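Local coordinates for protein 4-alpha-glucanotransferase (Aquifex aeolicus, PDB 1TZ7) that is an amylomaltase of the 4-alpha-glucanotransferase family, a single-chain protein built round a barrel of eight parallel strands, at residues Leu42-Glu45 with Ala46-Leu50; Glu165-Glu168 with Trp169-Asp173; Lys177-Lys181 with Glu182-Arg186; Lys207-Glu210 with Lys211-Tyr215. One frame throughout, in Å; residues are numbered along the deposited sequence.

Interaction 1 (Leu42-Glu45 with Ala46-Leu50)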
loop_
_atom_site.group_PDB
_atom_site.type_symbol
_atom_site.label_atom_id
_atom_site.label_comp_id
_atom_site.label_asym_id
_atom_site.label_seq_id
_atom_site.Cartn_x
_atom_site.Cartn_y
_atom_site.Cartn_z
ATOM N N LEU A 42 11.965 -3.681 8.682
ATOM C CA LEU A 42 12.814 -3.813 7.500
ATOM C C LEU A 42 14.148 -4.498 7.839
ATOM O O LEU A 42 15.131 -4.365 7.102
ATOM C CB LEU A 42 13.081 -2.432 6.888
ATOM C CG LEU A 42 11.842 -1.595 6.552
ATOM C CD1 LEU A 42 12.242 -0.229 6.016
ATOM C CD2 LEU A 42 10.955 -2.320 5.565
ATOM N N GLY A 43 14.171 -5.230 8.948
ATOM C CA GLY A 43 15.385 -5.867 9.423
ATOM C C GLY A 43 15.424 -7.356 9.128
ATOM O O GLY A 43 14.893 -7.817 8.118
ATOM N N LYS A 44 16.054 -8.102 10.029
ATOM C CA LYS A 44 16.417 -9.508 9.802
ATOM C C LYS A 44 15.300 -10.332 9.131
ATOM O O LYS A 44 15.561 -11.108 8.217
ATOM C CB LYS A 44 16.807 -10.148 11.141
ATOM C CG LYS A 44 17.079 -11.642 11.085
ATOM C CD LYS A 44 17.833 -12.111 12.349
ATOM C CE LYS A 44 17.306 -13.451 12.874
ATOM N NZ LYS A 44 18.053 -14.612 12.309
ATOM N N GLU A 45 14.068 -10.160 9.593
ATOM C CA GLU A 45 12.958 -11.012 9.155
ATOM C C GLU A 45 12.489 -10.667 7.746
ATOM O O GLU A 45 11.948 -11.518 7.041
ATOM C CB GLU A 45 11.786 -10.908 10.132
ATOM C CG GLU A 45 12.050 -11.555 11.479
ATOM C CD GLU A 45 12.504 -12.993 11.354
ATOM O OE1 GLU A 45 11.964 -13.715 10.487
ATOM O OE2 GLU A 45 13.400 -13.404 12.117
ATOM N N ALA A 46 12.685 -9.417 7.346
ATOM C CA ALA A 46 12.460 -9.015 5.964
ATOM C C ALA A 46 13.441 -9.725 5.033
ATOM O O ALA A 46 13.061 -10.197 3.966
ATOM C CB ALA A 46 12.590 -7.510 5.824
ATOM N N TYR A 47 14.702 -9.801 5.452
ATOM C CA TYR A 47 15.741 -10.467 4.662
ATOM C C TYR A 47 15.523 -11.977 4.612
ATOM O O TYR A 47 15.744 -12.604 3.581
ATOM C CB TYR A 47 17.123 -10.152 5.233
ATOM C CG TYR A 47 17.549 -8.733 4.982
ATOM C CD1 TYR A 47 18.248 -8.391 3.832
ATOM C CD2 TYR A 47 17.242 -7.725 5.888
ATOM C CE1 TYR A 47 18.637 -7.080 3.595
ATOM C CE2 TYR A 47 17.626 -6.412 5.662
ATOM C CZ TYR A 47 18.320 -6.095 4.520
ATOM O OH TYR A 47 18.699 -4.800 4.296
ATOM N N ARG A 48 15.081 -12.553 5.728
ATOM C CA ARG A 48 14.758 -13.979 5.786
ATOM C C ARG A 48 13.609 -14.316 4.839
ATOM O O ARG A 48 13.589 -15.383 4.238
ATOM C CB ARG A 48 14.389 -14.382 7.215
ATOM C CG ARG A 48 14.033 -15.870 7.380
ATOM C CD ARG A 48 15.102 -16.695 8.098
ATOM N NE ARG A 48 15.352 -16.215 9.459
ATOM C CZ ARG A 48 14.531 -16.411 10.494
ATOM N NH1 ARG A 48 13.393 -17.085 10.337
ATOM N NH2 ARG A 48 14.851 -15.932 11.690
ATOM N N PHE A 49 12.656 -13.396 4.715
ATOM C CA PHE A 49 11.512 -13.596 3.842
ATOM C C PHE A 49 11.927 -13.519 2.375
ATOM O O PHE A 49 11.465 -14.300 1.559
ATOM C CB PHE A 49 10.424 -12.560 4.131
ATOM C CG PHE A 49 9.279 -12.603 3.160
ATOM C CD1 PHE A 49 8.423 -13.694 3.127
ATOM C CD2 PHE A 49 9.062 -11.554 2.267
ATOM C CE1 PHE A 49 7.368 -13.741 2.226
ATOM C CE2 PHE A 49 7.999 -11.599 1.359
ATOM C CZ PHE A 49 7.159 -12.686 1.339
ATOM N N LEU A 50 12.805 -12.570 2.051
ATOM C CA LEU A 50 13.370 -12.480 0.705
ATOM C C LEU A 50 14.164 -13.745 0.347
ATOM O O LEU A 50 14.101 -14.215 -0.781
ATOM C CB LEU A 50 14.264 -11.240 0.577
ATOM C CG LEU A 50 13.540 -9.883 0.577
ATOM C CD1 LEU A 50 14.545 -8.747 0.456
ATOM C CD2 LEU A 50 12.509 -9.804 -0.546
HETATM O O HOH W 1 17.037 -3.115 5.637
#

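Interaction 2 (Glu165-Glu168 with Trp169-Asp173)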
loop_
_atom_site.group_PDB
_atom_site.type_symbol
_atom_site.label_atom_id
_atom_site.label_comp_id
_atom_site.label_asym_id
_atom_site.label_seq_id
_atom_site.Cartn_x
_atom_site.Cartn_y
_atom_site.Cartn_z
ATOM N N GLU A 165 2.017 23.052 17.955
ATOM C CA GLU A 165 0.662 23.569 18.152
ATOM C C GLU A 165 -0.287 22.478 18.668
ATOM O O GLU A 165 -1.316 22.777 19.270
ATOM C CB GLU A 165 0.114 24.165 16.839
ATOM C CG GLU A 165 0.269 25.683 16.725
ATOM C CD GLU A 165 -0.442 26.437 17.844
ATOM O OE1 GLU A 165 -1.530 25.992 18.270
ATOM O OE2 GLU A 165 0.089 27.475 18.295
ATOM N N GLY A 166 0.069 21.219 18.428
ATOM C CA GLY A 166 -0.779 20.098 18.801
ATOM C C GLY A 166 -2.082 20.078 18.019
ATOM O O GLY A 166 -3.108 19.625 18.522
ATOM N N LYS A 167 -2.035 20.573 16.783
ATOM C CA LYS A 167 -3.237 20.725 15.960
ATOM C C LYS A 167 -2.971 20.299 14.513
ATOM O O LYS A 167 -1.825 20.196 14.089
ATOM C CB LYS A 167 -3.711 22.181 15.983
ATOM C CG LYS A 167 -4.336 22.615 17.298
ATOM C CD LYS A 167 -4.745 24.085 17.253
ATOM C CE LYS A 167 -4.872 24.677 18.650
ATOM N NZ LYS A 167 -4.759 26.163 18.637
ATOM N N GLU A 168 -4.046 20.060 13.766
ATOM C CA GLU A 168 -3.947 19.755 12.330
ATOM C C GLU A 168 -3.630 21.031 11.536
ATOM O O GLU A 168 -3.709 22.131 12.069
ATOM C CB GLU A 168 -5.261 19.133 11.828
ATOM C CG GLU A 168 -5.116 17.725 11.270
ATOM C CD GLU A 168 -4.570 16.742 12.290
ATOM O OE1 GLU A 168 -3.501 16.143 12.029
ATOM O OE2 GLU A 168 -5.210 16.567 13.350
ATOM N N TRP A 169 -3.270 20.873 10.263
ATOM C CA TRP A 169 -2.775 22.004 9.466
ATOM C C TRP A 169 -3.875 23.025 9.189
ATOM O O TRP A 169 -3.613 24.224 9.138
ATOM C CB TRP A 169 -2.132 21.521 8.141
ATOM C CG TRP A 169 -3.103 20.985 7.130
ATOM C CD1 TRP A 169 -3.392 19.676 6.889
ATOM C CD2 TRP A 169 -3.900 21.743 6.211
ATOM N NE1 TRP A 169 -4.325 19.571 5.884
ATOM C CE2 TRP A 169 -4.654 20.826 5.450
ATOM C CE3 TRP A 169 -4.059 23.113 5.953
ATOM C CZ2 TRP A 169 -5.550 21.230 4.456
ATOM C CZ3 TRP A 169 -4.951 23.509 4.962
ATOM C CH2 TRP A 169 -5.681 22.571 4.230
ATOM N N TYR A 170 -5.106 22.542 9.020
ATOM C CA TYR A 170 -6.244 23.422 8.722
ATOM C C TYR A 170 -6.751 24.140 9.978
ATOM O O TYR A 170 -7.654 24.964 9.898
ATOM C CB TYR A 170 -7.392 22.631 8.060
ATOM C CG TYR A 170 -7.808 21.381 8.813
ATOM C CD1 TYR A 170 -7.225 20.151 8.529
ATOM C CD2 TYR A 170 -8.788 21.432 9.804
ATOM C CE1 TYR A 170 -7.601 19.007 9.208
ATOM C CE2 TYR A 170 -9.171 20.290 10.492
ATOM C CZ TYR A 170 -8.573 19.080 10.189
ATOM O OH TYR A 170 -8.944 17.946 10.861
ATOM N N GLU A 171 -6.159 23.819 11.129
ATOM C CA GLU A 171 -6.493 24.491 12.392
ATOM C C GLU A 171 -5.387 25.478 12.826
ATOM O O GLU A 171 -5.558 26.223 13.790
ATOM C CB GLU A 171 -6.726 23.452 13.499
ATOM C CG GLU A 171 -7.656 22.309 13.096
ATOM C CD GLU A 171 -8.102 21.467 14.281
ATOM O OE1 GLU A 171 -7.267 20.714 14.826
ATOM O OE2 GLU A 171 -9.289 21.557 14.665
ATOM N N TRP A 172 -4.261 25.475 12.105
ATOM C CA TRP A 172 -3.133 26.364 12.430
ATOM C C TRP A 172 -3.492 27.814 12.171
ATOM O O TRP A 172 -4.463 28.108 11.475
ATOM C CB TRP A 172 -1.901 26.004 11.595
ATOM C CG TRP A 172 -1.298 24.686 11.926
ATOM C CD1 TRP A 172 -1.465 23.967 13.076
ATOM C CD2 TRP A 172 -0.418 23.922 11.102
ATOM N NE1 TRP A 172 -0.744 22.798 13.011
ATOM C CE2 TRP A 172 -0.092 22.746 11.809
ATOM C CE3 TRP A 172 0.132 24.109 9.826
ATOM C CZ2 TRP A 172 0.756 21.766 11.285
ATOM C CZ3 TRP A 172 0.973 23.133 9.310
ATOM C CH2 TRP A 172 1.275 21.980 10.040
ATOM N N ASP A 173 -2.695 28.725 12.729
ATOM C CA ASP A 173 -2.799 30.141 12.397
ATOM C C ASP A 173 -2.852 30.324 10.882
ATOM O O ASP A 173 -2.223 29.576 10.134
ATOM C CB ASP A 173 -1.608 30.920 12.981
ATOM C CG ASP A 173 -1.821 31.314 14.437
ATOM O OD1 ASP A 173 -2.788 30.823 15.055
ATOM O OD2 ASP A 173 -1.073 32.108 15.043
HETATM O O HOH W 2 -2.291 17.925 9.857
#

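Interaction 3 (Lys177-Lys181 with Glu182-Arg186)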
loop_
_atom_site.group_PDB
_atom_site.type_symbol
_atom_site.label_atom_id
_atom_site.label_comp_id
_atom_site.label_asym_id
_atom_site.label_seq_id
_atom_site.Cartn_x
_atom_site.Cartn_y
_atom_site.Cartn_z
ATOM N N LYS A 177 -1.140 28.169 7.843
ATOM C CA LYS A 177 -2.144 27.340 7.178
ATOM C C LYS A 177 -2.109 27.537 5.658
ATOM O O LYS A 177 -2.259 26.583 4.897
ATOM C CB LYS A 177 -3.539 27.684 7.720
ATOM C CG LYS A 177 -4.682 26.923 7.077
ATOM C CD LYS A 177 -6.023 27.349 7.673
ATOM C CE LYS A 177 -7.191 26.792 6.884
ATOM N NZ LYS A 177 -8.467 27.480 7.223
ATOM N N ARG A 178 -1.910 28.783 5.229
ATOM C CA ARG A 178 -1.934 29.126 3.809
ATOM C C ARG A 178 -0.515 29.249 3.254
ATOM O O ARG A 178 -0.320 29.678 2.122
ATOM C CB ARG A 178 -2.693 30.440 3.594
ATOM C CG ARG A 178 -4.078 30.470 4.233
ATOM C CD ARG A 178 -5.165 31.023 3.335
ATOM N NE ARG A 178 -6.486 30.893 3.942
ATOM C CZ ARG A 178 -7.604 31.396 3.426
ATOM N NH1 ARG A 178 -7.571 32.073 2.281
ATOM N NH2 ARG A 178 -8.760 31.224 4.058
ATOM N N ARG A 179 0.471 28.876 4.069
ATOM C CA ARG A 179 1.862 28.785 3.626
ATOM C C ARG A 179 2.385 30.126 3.089
ATOM O O ARG A 179 2.988 30.185 2.020
ATOM C CB ARG A 179 2.014 27.689 2.559
ATOM C CG ARG A 179 1.752 26.283 3.083
ATOM C CD ARG A 179 1.789 25.203 2.013
ATOM N NE ARG A 179 3.020 25.251 1.221
ATOM C CZ ARG A 179 4.200 24.783 1.630
ATOM N NH1 ARG A 179 5.257 24.876 0.836
ATOM N NH2 ARG A 179 4.325 24.220 2.830
ATOM N N GLU A 180 2.149 31.193 3.840
ATOM C CA GLU A 180 2.771 32.481 3.547
ATOM C C GLU A 180 4.287 32.361 3.662
ATOM O O GLU A 180 4.801 31.771 4.612
ATOM C CB GLU A 180 2.252 33.566 4.500
ATOM C CG GLU A 180 1.485 34.687 3.808
ATOM C CD GLU A 180 0.046 34.311 3.503
ATOM O OE1 GLU A 180 -0.783 34.322 4.438
ATOM O OE2 GLU A 180 -0.257 34.006 2.331
ATOM N N LYS A 181 4.994 32.922 2.684
ATOM C CA LYS A 181 6.432 32.683 2.526
ATOM C C LYS A 181 7.202 33.007 3.808
ATOM O O LYS A 181 7.979 32.187 4.298
ATOM C CB LYS A 181 6.984 33.522 1.361
ATOM C CG LYS A 181 6.484 33.076 -0.030
ATOM C CD LYS A 181 6.238 34.281 -0.971
ATOM C CE LYS A 181 4.815 34.278 -1.545
ATOM N NZ LYS A 181 4.286 35.658 -1.749
ATOM N N GLU A 182 6.977 34.203 4.347
ATOM C CA GLU A 182 7.759 34.698 5.480
ATOM C C GLU A 182 7.482 33.888 6.751
ATOM O O GLU A 182 8.399 33.576 7.506
ATOM C CB GLU A 182 7.462 36.185 5.731
ATOM C CG GLU A 182 8.386 36.836 6.754
ATOM C CD GLU A 182 8.276 38.355 6.764
ATOM O OE1 GLU A 182 7.241 38.875 7.229
ATOM O OE2 GLU A 182 9.225 39.027 6.308
ATOM N N ALA A 183 6.214 33.553 6.978
ATOM C CA ALA A 183 5.815 32.832 8.187
ATOM C C ALA A 183 6.454 31.437 8.245
ATOM O O ALA A 183 6.783 30.946 9.323
ATOM C CB ALA A 183 4.300 32.727 8.265
ATOM N N LEU A 184 6.627 30.810 7.079
ATOM C CA LEU A 184 7.269 29.485 6.999
ATOM C C LEU A 184 8.743 29.559 7.388
ATOM O O LEU A 184 9.251 28.682 8.080
ATOM C CB LEU A 184 7.123 28.893 5.579
ATOM C CG LEU A 184 5.725 28.332 5.289
ATOM C CD1 LEU A 184 5.466 27.967 3.831
ATOM C CD2 LEU A 184 5.236 27.272 6.266
ATOM N N LYS A 185 9.422 30.614 6.939
ATOM C CA LYS A 185 10.836 30.817 7.270
ATOM C C LYS A 185 11.029 30.935 8.779
ATOM O O LYS A 185 11.920 30.307 9.348
ATOM C CB LYS A 185 11.374 32.084 6.589
ATOM C CG LYS A 185 11.290 32.071 5.060
ATOM C CD LYS A 185 12.486 32.807 4.411
ATOM C CE LYS A 185 12.736 34.195 5.046
ATOM N NZ LYS A 185 11.480 34.981 5.232
ATOM N N ARG A 186 10.186 31.746 9.418
ATOM C CA ARG A 186 10.317 32.034 10.848
ATOM C C ARG A 186 10.165 30.766 11.674
ATOM O O ARG A 186 10.978 30.487 12.551
ATOM C CB ARG A 186 9.262 33.059 11.287
ATOM C CG ARG A 186 9.476 34.467 10.721
ATOM C CD ARG A 186 8.477 35.521 11.246
ATOM N NE ARG A 186 7.139 34.957 11.489
ATOM C CZ ARG A 186 6.714 34.481 12.668
ATOM N NH1 ARG A 186 5.483 33.991 12.779
ATOM N NH2 ARG A 186 7.516 34.492 13.732
#

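Interaction 4 (Lys207-Glu210 with Lys211-Tyr215)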
loop_
_atom_site.group_PDB
_atom_site.type_symbol
_atom_site.label_atom_id
_atom_site.label_comp_id
_atom_site.label_asym_id
_atom_site.label_seq_id
_atom_site.Cartn_x
_atom_site.Cartn_y
_atom_site.Cartn_z
ATOM N N LYS A 207 16.965 4.583 4.147
ATOM C CA LYS A 207 18.243 3.878 4.064
ATOM C C LYS A 207 18.064 2.379 4.336
ATOM O O LYS A 207 18.713 1.549 3.713
ATOM C CB LYS A 207 19.260 4.480 5.049
ATOM C CG LYS A 207 20.397 5.265 4.374
ATOM C CD LYS A 207 19.862 6.394 3.469
ATOM C CE LYS A 207 20.567 6.415 2.107
ATOM N NZ LYS A 207 21.536 7.539 1.996
ATOM N N GLN A 208 17.174 2.044 5.266
ATOM C CA GLN A 208 16.865 0.651 5.546
ATOM C C GLN A 208 16.111 0.001 4.369
ATOM O O GLN A 208 16.334 -1.164 4.051
ATOM C CB GLN A 208 16.059 0.527 6.836
ATOM C CG GLN A 208 16.900 0.719 8.105
ATOM C CD GLN A 208 16.162 0.311 9.371
ATOM O OE1 GLN A 208 15.020 -0.133 9.314
ATOM N NE2 GLN A 208 16.818 0.460 10.513
ATOM N N TRP A 209 15.230 0.758 3.726
ATOM C CA TRP A 209 14.515 0.243 2.573
ATOM C C TRP A 209 15.436 0.094 1.359
ATOM O O TRP A 209 15.303 -0.847 0.589
ATOM C CB TRP A 209 13.329 1.125 2.205
ATOM C CG TRP A 209 12.574 0.555 1.071
ATOM C CD1 TRP A 209 12.710 0.876 -0.252
ATOM C CD2 TRP A 209 11.592 -0.481 1.131
ATOM N NE1 TRP A 209 11.858 0.114 -1.011
ATOM C CE2 TRP A 209 11.157 -0.726 -0.187
ATOM C CE3 TRP A 209 11.018 -1.225 2.174
ATOM C CZ2 TRP A 209 10.186 -1.680 -0.490
ATOM C CZ3 TRP A 209 10.055 -2.171 1.869
ATOM C CH2 TRP A 209 9.648 -2.389 0.553
ATOM N N GLU A 210 16.358 1.038 1.198
ATOM C CA GLU A 210 17.330 0.995 0.109
ATOM C C GLU A 210 18.160 -0.283 0.197
ATOM O O GLU A 210 18.403 -0.943 -0.809
ATOM C CB GLU A 210 18.247 2.226 0.172
ATOM C CG GLU A 210 19.352 2.249 -0.878
ATOM C CD GLU A 210 20.221 3.495 -0.785
ATOM O OE1 GLU A 210 20.993 3.613 0.189
ATOM O OE2 GLU A 210 20.129 4.354 -1.683
ATOM N N LYS A 211 18.578 -0.628 1.412
ATOM C CA LYS A 211 19.370 -1.831 1.652
ATOM C C LYS A 211 18.555 -3.096 1.369
ATOM O O LYS A 211 19.055 -4.045 0.779
ATOM C CB LYS A 211 19.871 -1.850 3.106
ATOM C CG LYS A 211 21.149 -2.640 3.317
ATOM C CD LYS A 211 21.565 -2.652 4.796
ATOM C CE LYS A 211 22.338 -1.388 5.182
ATOM N NZ LYS A 211 21.450 -0.343 5.764
ATOM N N LEU A 212 17.301 -3.097 1.797
ATOM C CA LEU A 212 16.432 -4.245 1.600
ATOM C C LEU A 212 16.104 -4.413 0.116
ATOM O O LEU A 212 16.044 -5.530 -0.396
ATOM C CB LEU A 212 15.144 -4.079 2.401
ATOM C CG LEU A 212 14.170 -5.261 2.351
ATOM C CD1 LEU A 212 14.751 -6.476 3.054
ATOM C CD2 LEU A 212 12.834 -4.875 2.970
ATOM N N ARG A 213 15.895 -3.295 -0.562
ATOM C CA ARG A 213 15.554 -3.308 -1.976
ATOM C C ARG A 213 16.711 -3.851 -2.831
ATOM O O ARG A 213 16.492 -4.595 -3.784
ATOM C CB ARG A 213 15.189 -1.906 -2.446
ATOM C CG ARG A 213 15.086 -1.804 -3.926
ATOM C CD ARG A 213 14.574 -0.499 -4.440
ATOM N NE ARG A 213 14.591 -0.508 -5.888
ATOM C CZ ARG A 213 13.720 -1.158 -6.643
ATOM N NH1 ARG A 213 13.838 -1.127 -7.958
ATOM N NH2 ARG A 213 12.715 -1.839 -6.084
ATOM N N ARG A 214 17.929 -3.474 -2.482
ATOM C CA ARG A 214 19.111 -3.977 -3.179
ATOM C C ARG A 214 19.229 -5.486 -3.008
ATOM O O ARG A 214 19.520 -6.206 -3.955
ATOM C CB ARG A 214 20.376 -3.292 -2.655
ATOM C CG ARG A 214 21.666 -3.832 -3.264
ATOM C CD ARG A 214 22.925 -3.124 -2.795
ATOM N NE ARG A 214 24.130 -3.807 -3.257
ATOM C CZ ARG A 214 25.370 -3.420 -2.972
ATOM N NH1 ARG A 214 26.406 -4.111 -3.440
ATOM N NH2 ARG A 214 25.580 -2.345 -2.219
ATOM N N TYR A 215 19.001 -5.953 -1.792
ATOM C CA TYR A 215 19.029 -7.371 -1.496
ATOM C C TYR A 215 18.005 -8.113 -2.384
ATOM O O TYR A 215 18.311 -9.144 -2.969
ATOM C CB TYR A 215 18.716 -7.587 -0.015
ATOM C CG TYR A 215 19.088 -8.942 0.520
ATOM C CD1 TYR A 215 18.158 -9.974 0.551
ATOM C CD2 TYR A 215 20.367 -9.192 1.021
ATOM C CE1 TYR A 215 18.487 -11.221 1.048
ATOM C CE2 TYR A 215 20.705 -10.436 1.524
ATOM C CZ TYR A 215 19.754 -11.451 1.536
ATOM O OH TYR A 215 20.073 -12.698 2.034
#

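Interaction 1 (Leu42-Glu45 with Ala46-Leu50)
Gly43 O takes the amides of Ala46 and Tyr47, in the first turn of helix 44-56: Ala46 N donates to it at 2.8 Å and Tyr47 N donates to the same oxygen at 3.3 Å. Both bonds are weak, as can happen when one carbonyl serves an i+3 and an i+4 donor together. Gly43 holds the N-cap position, and its own N is bonded to the carboxylate of Asp41. The regular helical pattern follows, with Arg48 N donating to Lys44 O at 2.9 Å and Phe49 N to Glu45 O at 3.1 Å. This is the opening turn of the helix in the beta-alpha-beta unit that links strand 23-27 to strand 60-62 of the barrel; Phe49 meets Trp61 of the latter strand edge-to-face. On another side of the turn, Tyr47 lays the edge of its ring beside the Gly43 carbonyl, and a water completes the connection to the loop: Tyr47 OH donates to it at 2.7 Å, and the water donates in turn to Leu42 O, also at 2.7 Å. Nearer the surface, Glu45 OE2 forms a salt bridge with Arg48 NH2 at 2.9 Å. Carboxylate and guanidinium planes stand 87° apart and OE1 lies over one guanidinium face, so charge holds the pair without a directed N-H. Glu45 comes alongside because CG sits beside the backbone N (chi1 -70°) and the chain bends again at chi2 (-53°). Lys44 NZ approaches the guanidinium edge, 3.5 Å from Arg48 NH2, a proximity of like charges that the Glu45 carboxylate probably eases.

Interaction 2 (Glu165-Glu168 with Trp169-Asp173)
Trp172 and Lys167 open the hydrogen-bonded part of this contact: the indole NE1 donates to Lys167 O at 3.0 Å, a weak bond because it is bent to 133°. A straighter one joins Glu171 N to Glu168 O at 3.1 Å, and the Glu171 side chain replies with OE1 to Glu168 N, long and weak at 3.5 Å. A water adds a further link, accepting from Trp169 N and donating to Glu168 OE1. The buried Trp169 indole turns away from Glu165-Glu168, and its NE1 donates to Tyr233 O. Among charged groups, Lys167 NZ and Glu165 OE1 form a salt bridge of 3.3 Å that spans Gly166, the residue whose positive phi takes the chain out of helix 149-165.

The remaining contacts involve ring faces. Glu168 CB lies over the Tyr170 ring in a CH-pi contact, 3.9 Å from the centroid. Tyr170 can meet it because its CG is wedged between the backbone N and the carbonyl carbon (chi1 52°), which turns the ring back alongside the Glu168 chain. Glu168 O sits over one face of the Trp172 indole, 3.1 Å from CD1. Backbone angles at Trp169 and Tyr170 fit a type I turn closed by the Glu171 N bond, and the whole is a compact interhelical connection toward helix 174-177, its aromatic rings gathered with Tyr233 and Trp239.

Interaction 3 (Lys177-Lys181 with Glu182-Arg186)
Arg179 meets Leu184 where one short helix ends and the next begins. Leading up to it, Lys177 closes helix 174-177 and sends its NZ to the carbonyl of Asp250, while Arg178 is the first residue to leave helical geometry. Arg179 itself has a positive phi of 59° and is the C-prime residue of a Schellman motif: its own N bonds to Leu176 O, and Glu180 N to Glu175 O. Its side chain folds over Leu184. CB is 3.7 Å from Leu184 CD1, and a bend at chi3 (52°) brings the guanidinium round until that same methyl sits over the centre of one of its faces, 4.0 Å from Arg179 NH2. The charged end is turned to other partners, with NH1 in a salt bridge to Asp154 and the group in a cation-pi contact with Trp239.

Glu180 follows at the N-cap position of helix 181-190. Its carbonyl oxygen takes Leu184 N at 3.2 Å, almost head-on to the carbonyl (C=O...N angle 167°), and its CB stands 4.4 Å from Ala183 CB. Lys181 then supplies the next acceptor, Lys181 O, for a weak bond from Lys185 N at 3.4 Å; Lys185 CG lies at a similar 3.4 Å from that oxygen, and Leu184 CB approaches it to 3.6 Å.

The junction is thus held on several sides: Ala183 rests on Glu175 and Leu176 of helix 174-177, Leu184 reaches Trp239 of helix 236-240, and the Arg179 salt bridge ties the bend to helix 149-165.

Interaction 4 (Lys207-Glu210 with Lys211-Tyr215)
Lys211 bonds back to Lys207 by its backbone N, 3.2 Å from Lys207 O, in a run of regular i to i+4 alpha-helix. The run belongs to helix 192-218, the long helix that leads into strand 222-227 of the barrel. The Lys211 side chain starts anti to the backbone N (chi1 -154°) and then turns at chi3 (-83°) and again at chi4, a course that brings its NZ to 3.9 Å from Lys207 O; the charge has a long, weak ion pair with Glu95.

Trp209, unlike Lys211 and Glu210, is buried. Its carbonyl oxygen accepts Arg213 N at 2.8 Å, and its indole rises beside the next turn, where CZ3 touches Leu212 CD2 at 4.0 Å and NE1 comes within 4.2 Å of Arg213 CB. That NE1 spends its hydrogen on Leu299 O, and the Arg213 guanidinium runs on to a salt bridge with Asp301. Although the guanidinium plane is only 13° from that of the indole, it is the aliphatic root of the arginine that meets the ring. Leu212 continues the apolar surface onto Ala46 and Leu50 of helix 44-56.

Glu210, by contrast, faces outward with its chain fully extended. Its contribution comes from the near end: the carbonyl oxygen accepts Arg214 N at 3.1 Å, and Arg214 CB lies 3.6 Å from the same Glu210 O.

The four contacts follow one another along the chain but fall into two pairs in space. Interactions 1 and 4 have centres 10 Å apart and touch, Leu50 CD1 lying 3.5 Å from Leu212 CD1: helix 44-56, which follows the first barrel strand, is packed on helix 192-218, which precedes the third. Interactions 2 and 3 lie 13 Å apart, centre to centre, in a peripheral group of helices, where Lys177 packs on the backbone of Tyr170. Centres of different pairs are 35 to 42 Å apart. Helix 181-190 is followed in the chain by helix 192-218, which brings the chain from the outlying group back to the helices around the barrel.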